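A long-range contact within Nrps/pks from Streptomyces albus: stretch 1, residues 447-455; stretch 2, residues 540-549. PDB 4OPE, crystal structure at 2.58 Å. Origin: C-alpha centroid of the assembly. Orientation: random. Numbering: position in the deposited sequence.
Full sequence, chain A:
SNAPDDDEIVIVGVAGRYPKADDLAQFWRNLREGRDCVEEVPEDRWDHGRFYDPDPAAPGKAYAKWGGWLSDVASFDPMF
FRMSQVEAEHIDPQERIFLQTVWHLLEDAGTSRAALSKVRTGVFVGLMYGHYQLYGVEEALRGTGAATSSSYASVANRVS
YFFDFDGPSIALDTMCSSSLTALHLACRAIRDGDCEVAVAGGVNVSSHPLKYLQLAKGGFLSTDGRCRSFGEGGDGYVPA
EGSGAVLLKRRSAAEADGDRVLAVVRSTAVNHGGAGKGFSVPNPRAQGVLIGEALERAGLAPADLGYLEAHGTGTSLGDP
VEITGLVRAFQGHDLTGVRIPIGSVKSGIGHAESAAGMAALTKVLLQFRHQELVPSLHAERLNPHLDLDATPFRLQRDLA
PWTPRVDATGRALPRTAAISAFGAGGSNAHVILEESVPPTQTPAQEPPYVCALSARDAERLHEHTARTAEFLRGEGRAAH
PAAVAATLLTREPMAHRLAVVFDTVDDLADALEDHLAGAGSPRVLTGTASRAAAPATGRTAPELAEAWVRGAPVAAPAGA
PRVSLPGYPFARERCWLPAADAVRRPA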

ATOM      1  N   PRO A 447      16.271 -24.037  39.741  1.00 54.49           N
ATOM      2  CA  PRO A 447      14.946 -24.066  40.314  1.00 51.24           C
ATOM      3  C   PRO A 447      14.901 -23.576  41.761  1.00 50.02           C
ATOM      4  O   PRO A 447      15.917 -23.362  42.384  1.00 50.91           O
ATOM      5  CB  PRO A 447      14.550 -25.562  40.239  1.00 53.60           C
ATOM      6  CG  PRO A 447      15.820 -26.308  40.039  1.00 54.79           C
ATOM      7  CD  PRO A 447      16.682 -25.361  39.242  1.00 54.43           C
ATOM      8  N   PRO A 448      13.710 -23.372  42.282  1.00 47.60           N
ATOM      9  CA  PRO A 448      12.480 -23.436  41.525  1.00 46.47           C
ATOM     10  C   PRO A 448      12.250 -22.163  40.685  1.00 46.53           C
ATOM     11  O   PRO A 448      13.068 -21.200  40.685  1.00 45.28           O
ATOM     12  CB  PRO A 448      11.431 -23.602  42.600  1.00 48.32           C
ATOM     13  CG  PRO A 448      11.993 -22.815  43.745  1.00 51.01           C
ATOM     14  CD  PRO A 448      13.480 -23.073  43.694  1.00 49.63           C
ATOM     15  N   TYR A 449      11.175 -22.214  39.910  1.00 43.07           N
ATOM     16  CA  TYR A 449      10.883 -21.195  38.987  1.00 42.32           C
ATOM     17  C   TYR A 449       9.446 -20.878  39.228  1.00 43.54           C
ATOM     18  O   TYR A 449       8.712 -21.685  39.813  1.00 41.55           O
ATOM     19  CB  TYR A 449      11.071 -21.667  37.551  1.00 42.96           C
ATOM     20  CG  TYR A 449      12.425 -22.239  37.203  1.00 43.60           C
ATOM     21  CD1 TYR A 449      13.530 -21.433  37.016  1.00 43.04           C
ATOM     22  CD2 TYR A 449      12.580 -23.613  36.981  1.00 48.24           C
ATOM     23  CE1 TYR A 449      14.762 -21.985  36.674  1.00 44.47           C
ATOM     24  CE2 TYR A 449      13.813 -24.164  36.631  1.00 46.26           C
ATOM     25  CZ  TYR A 449      14.897 -23.346  36.500  1.00 45.42           C
ATOM     26  OH  TYR A 449      16.110 -23.906  36.160  1.00 49.56           O
ATOM     27  N   VAL A 450       9.048 -19.692  38.775  1.00 43.98           N
ATOM     28  CA  VAL A 450       7.647 -19.316  38.834  1.00 44.11           C
ATOM     29  C   VAL A 450       7.096 -19.348  37.444  1.00 41.14           C
ATOM     30  O   VAL A 450       7.740 -18.853  36.524  1.00 43.62           O
ATOM     31  CB  VAL A 450       7.434 -17.917  39.424  1.00 46.09           C
ATOM     32  CG1 VAL A 450       8.172 -16.865  38.626  1.00 48.09           C
ATOM     33  CG2 VAL A 450       5.952 -17.601  39.491  1.00 44.52           C
ATOM     34  N   CYS A 451       5.932 -19.963  37.298  1.00 37.92           N
ATOM     35  CA  CYS A 451       5.182 -19.906  36.081  1.00 38.00           C
ATOM     36  C   CYS A 451       4.059 -18.940  36.303  1.00 38.97           C
ATOM     37  O   CYS A 451       3.165 -19.182  37.099  1.00 44.28           O
ATOM     38  CB  CYS A 451       4.570 -21.254  35.750  1.00 40.06           C
ATOM     39  SG  CYS A 451       3.198 -21.216  34.549  1.00 38.83           S
ATOM     40  N   ALA A 452       4.060 -17.854  35.566  1.00 38.42           N
ATOM     41  CA  ALA A 452       3.076 -16.827  35.825  1.00 37.17           C
ATOM     42  C   ALA A 452       2.194 -16.620  34.572  1.00 35.15           C
ATOM     43  O   ALA A 452       2.699 -16.304  33.505  1.00 33.30           O
ATOM     44  CB  ALA A 452       3.811 -15.560  36.225  1.00 36.00           C
ATOM     45  N   LEU A 453       0.893 -16.818  34.719  1.00 34.20           N
ATOM     46  CA  LEU A 453      -0.052 -16.745  33.613  1.00 33.24           C
ATOM     47  C   LEU A 453      -1.077 -15.699  33.935  1.00 34.60           C
ATOM     48  O   LEU A 453      -1.390 -15.494  35.108  1.00 33.72           O
ATOM     49  CB  LEU A 453      -0.809 -18.042  33.445  1.00 32.43           C
ATOM     50  CG  LEU A 453      -0.031 -19.306  33.118  1.00 33.43           C
ATOM     51  CD1 LEU A 453      -0.987 -20.476  32.900  1.00 33.87           C
ATOM     52  CD2 LEU A 453       0.744 -19.114  31.850  1.00 33.62           C
ATOM     53  N   SER A 454      -1.609 -15.039  32.902  1.00 35.04           N
ATOM     54  CA  SER A 454      -2.740 -14.163  33.088  1.00 36.27           C
ATOM     55  C   SER A 454      -3.614 -14.172  31.882  1.00 37.51           C
ATOM     56  O   SER A 454      -3.203 -14.574  30.802  1.00 39.22           O
ATOM     57  CB  SER A 454      -2.318 -12.718  33.407  1.00 36.47           C
ATOM     58  OG  SER A 454      -1.542 -12.120  32.381  1.00 36.54           O
ATOM     59  N   ALA A 455      -4.830 -13.705  32.071  1.00 37.98           N
ATOM     60  CA  ALA A 455      -5.753 -13.609  31.007  1.00 38.38           C
ATOM     61  C   ALA A 455      -6.759 -12.514  31.354  1.00 41.06           C
ATOM     62  O   ALA A 455      -6.823 -12.038  32.487  1.00 41.86           O
ATOM     63  CB  ALA A 455      -6.435 -14.946  30.786  1.00 37.51           C
TER
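Stretch 2 (540-549) TAPELAEAWV

The contact between these two stretches is a helix packed lengthwise on a β-strand, mostly apolar and closed at one end by a single hydrogen bond from a tryptophan indole to the strand backbone. It illustrates how a helix aligned with a strand can use the strand's two-residue repeat: alternate side chains face the helix while the backbone stays available for a hydrogen bond. Residues 449-455 form the strand, and residues 541-549 form the first turns of a helix that continues further along the chain. The two run nearly parallel, with an angle of 16° between their N-to-C directions and a closest approach of 7.5 Å between their axes. Such near alignment lets the turns of the helix follow the strand, which presents every second residue to them, although at least 91 positions of sequence separate any two residues that touch.

A strand alternates its side chains, and here the alternation selects the contact: Val450, Ala452 and Ser454 point toward the helix, while Tyr449, Cys451 and Leu453 point away; Pro448, in the loop just before the strand, also points toward it. The helix answers with Ala541, Leu544, Ala545 and Trp548, in which steps of three and four positions return to the same side, as expected of a helix; Ala545 points sideways and the others toward the strand.

The helix begins beside the start of the strand. Thr540 occupies the N-cap position, its side chain accepting a weak hydrogen bond from the backbone of Glu543 (Glu543 N to Thr540 OG1, 3.5 Å). The next residue, Ala541, makes the closest CA-to-CA approach, its CA 5.3 Å from Val450 CA. Its small side chain fits against the strand backbone, with Ala541 CB 3.9 Å from Tyr449 C, and also meets the ring of Pro448 (Ala541 CB to Pro448 CG, 4.0 Å). One helical turn on, Leu544 and Ala545 meet the side chain of Val450, whose chi1 is in the p well: Val450 CG1 lies 4.2 Å from Leu544 CB, and Val450 CG2 3.9 Å from Ala545 CA.

Farther along, the backbones stand wider apart, with Ala452 CA and Trp548 CA 6.9 Å from each other, and the indole of Trp548 bridges the gap. Its chi1 is t. Ala452 CB sits over one face of the ring, 3.4 Å from the centroid of the five-membered ring of Trp548 and only 6° off the normal, a CH-pi contact. At the ring edge, Trp548 NE1 donates to Leu453 O at 3.0 Å with an N-H...acceptor angle of 163°, so the polar atom of the indole is satisfied within an otherwise apolar contact. Leu453 therefore takes part through its carbonyl while its side chain points away.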

ATOM      1  N   THR A 540      12.971 -15.064  45.642  1.00 44.00           N
ATOM      2  CA  THR A 540      12.598 -16.469  45.588  1.00 44.86           C
ATOM      3  C   THR A 540      11.261 -16.625  44.869  1.00 45.46           C
ATOM      4  O   THR A 540      10.417 -15.747  44.868  1.00 44.78           O
ATOM      5  CB  THR A 540      12.408 -17.134  46.965  1.00 44.79           C
ATOM      6  OG1 THR A 540      11.204 -16.637  47.563  1.00 44.78           O
ATOM      7  CG2 THR A 540      13.621 -16.891  47.907  1.00 43.74           C
ATOM      8  N   ALA A 541      11.063 -17.798  44.299  1.00 46.87           N
ATOM      9  CA  ALA A 541       9.913 -18.074  43.462  1.00 44.09           C
ATOM     10  C   ALA A 541       8.572 -17.950  44.211  1.00 42.31           C
ATOM     11  O   ALA A 541       7.649 -17.339  43.711  1.00 39.96           O
ATOM     12  CB  ALA A 541      10.084 -19.455  42.818  1.00 42.97           C
ATOM     13  N   PRO A 542       8.459 -18.536  45.416  1.00 42.81           N
ATOM     14  CA  PRO A 542       7.215 -18.366  46.201  1.00 42.65           C
ATOM     15  C   PRO A 542       6.854 -16.898  46.407  1.00 42.60           C
ATOM     16  O   PRO A 542       5.675 -16.511  46.355  1.00 42.71           O
ATOM     17  CB  PRO A 542       7.545 -18.991  47.551  1.00 43.21           C
ATOM     18  CG  PRO A 542       8.774 -19.801  47.345  1.00 44.03           C
ATOM     19  CD  PRO A 542       9.503 -19.259  46.155  1.00 42.19           C
ATOM     20  N   GLU A 543       7.873 -16.087  46.644  1.00 43.55           N
ATOM     21  CA  GLU A 543       7.677 -14.645  46.806  1.00 46.48           C
ATOM     22  C   GLU A 543       7.200 -14.011  45.537  1.00 42.98           C
ATOM     23  O   GLU A 543       6.332 -13.161  45.572  1.00 46.55           O
ATOM     24  CB  GLU A 543       8.976 -13.956  47.270  1.00 48.51           C
ATOM     25  CG  GLU A 543       9.361 -14.299  48.689  1.00 46.54           C
ATOM     26  CD  GLU A 543      10.645 -13.619  49.114  1.00 49.26           C
ATOM     27  OE1 GLU A 543      11.735 -14.112  48.711  1.00 46.33           O
ATOM     28  OE2 GLU A 543      10.554 -12.623  49.906  1.00 49.13           O
ATOM     29  N   LEU A 544       7.787 -14.437  44.433  1.00 42.09           N
ATOM     30  CA  LEU A 544       7.410 -13.988  43.089  1.00 42.62           C
ATOM     31  C   LEU A 544       6.025 -14.433  42.725  1.00 41.12           C
ATOM     32  O   LEU A 544       5.202 -13.629  42.288  1.00 39.89           O
ATOM     33  CB  LEU A 544       8.405 -14.496  42.043  1.00 43.26           C
ATOM     34  CG  LEU A 544       9.855 -13.986  42.259  1.00 44.90           C
ATOM     35  CD1 LEU A 544      10.791 -14.445  41.151  1.00 44.94           C
ATOM     36  CD2 LEU A 544       9.886 -12.480  42.376  1.00 44.21           C
ATOM     37  N   ALA A 545       5.766 -15.708  42.935  1.00 41.00           N
ATOM     38  CA  ALA A 545       4.440 -16.248  42.779  1.00 41.91           C
ATOM     39  C   ALA A 545       3.404 -15.456  43.534  1.00 41.72           C
ATOM     40  O   ALA A 545       2.393 -15.093  42.997  1.00 44.20           O
ATOM     41  CB  ALA A 545       4.424 -17.688  43.245  1.00 44.38           C
ATOM     42  N   GLU A 546       3.630 -15.181  44.797  1.00 45.71           N
ATOM     43  CA  GLU A 546       2.592 -14.485  45.588  1.00 48.25           C
ATOM     44  C   GLU A 546       2.326 -13.049  45.090  1.00 45.35           C
ATOM     45  O   GLU A 546       1.212 -12.545  45.147  1.00 46.86           O
ATOM     46  CB  GLU A 546       2.950 -14.513  47.087  1.00 51.44           C
ATOM     47  CG  GLU A 546       2.765 -15.897  47.753  1.00 57.35           C
ATOM     48  CD  GLU A 546       3.256 -15.955  49.222  1.00 67.26           C
ATOM     49  OE1 GLU A 546       4.296 -15.325  49.541  1.00 68.02           O
ATOM     50  OE2 GLU A 546       2.609 -16.628  50.073  1.00 68.93           O
ATOM     51  N   ALA A 547       3.361 -12.393  44.599  1.00 41.47           N
ATOM     52  CA  ALA A 547       3.245 -11.030  44.135  1.00 39.53           C
ATOM     53  C   ALA A 547       2.467 -10.960  42.841  1.00 38.89           C
ATOM     54  O   ALA A 547       1.638 -10.110  42.679  1.00 38.74           O
ATOM     55  CB  ALA A 547       4.637 -10.437  43.955  1.00 40.10           C
ATOM     56  N   TRP A 548       2.752 -11.882  41.925  1.00 38.62           N
ATOM     57  CA  TRP A 548       2.049 -12.003  40.687  1.00 36.78           C
ATOM     58  C   TRP A 548       0.570 -12.168  40.878  1.00 37.95           C
ATOM     59  O   TRP A 548      -0.230 -11.489  40.232  1.00 40.12           O
ATOM     60  CB  TRP A 548       2.598 -13.195  39.914  1.00 38.11           C
ATOM     61  CG  TRP A 548       1.955 -13.396  38.574  1.00 38.19           C
ATOM     62  CD1 TRP A 548       1.071 -14.407  38.202  1.00 38.29           C
ATOM     63  CD2 TRP A 548       2.114 -12.569  37.455  1.00 36.18           C
ATOM     64  NE1 TRP A 548       0.701 -14.229  36.907  1.00 37.89           N
ATOM     65  CE2 TRP A 548       1.331 -13.106  36.424  1.00 37.98           C
ATOM     66  CE3 TRP A 548       2.852 -11.420  37.216  1.00 38.85           C
ATOM     67  CZ2 TRP A 548       1.267 -12.528  35.167  1.00 38.69           C
ATOM     68  CZ3 TRP A 548       2.791 -10.827  35.962  1.00 39.00           C
ATOM     69  CH2 TRP A 548       2.002 -11.384  34.955  1.00 39.67           C
ATOM     70  N   VAL A 549       0.186 -13.088  41.741  1.00 39.61           N
ATOM     71  CA  VAL A 549      -1.226 -13.274  42.074  1.00 41.97           C
ATOM     72  C   VAL A 549      -1.900 -12.043  42.709  1.00 41.47           C
ATOM     73  O   VAL A 549      -3.084 -11.774  42.429  1.00 42.03           O
ATOM     74  CB  VAL A 549      -1.402 -14.554  42.915  1.00 44.48           C
ATOM     75  CG1 VAL A 549      -2.808 -14.689  43.446  1.00 42.70           C
ATOM     76  CG2 VAL A 549      -1.067 -15.745  42.017  1.00 46.22           C
TER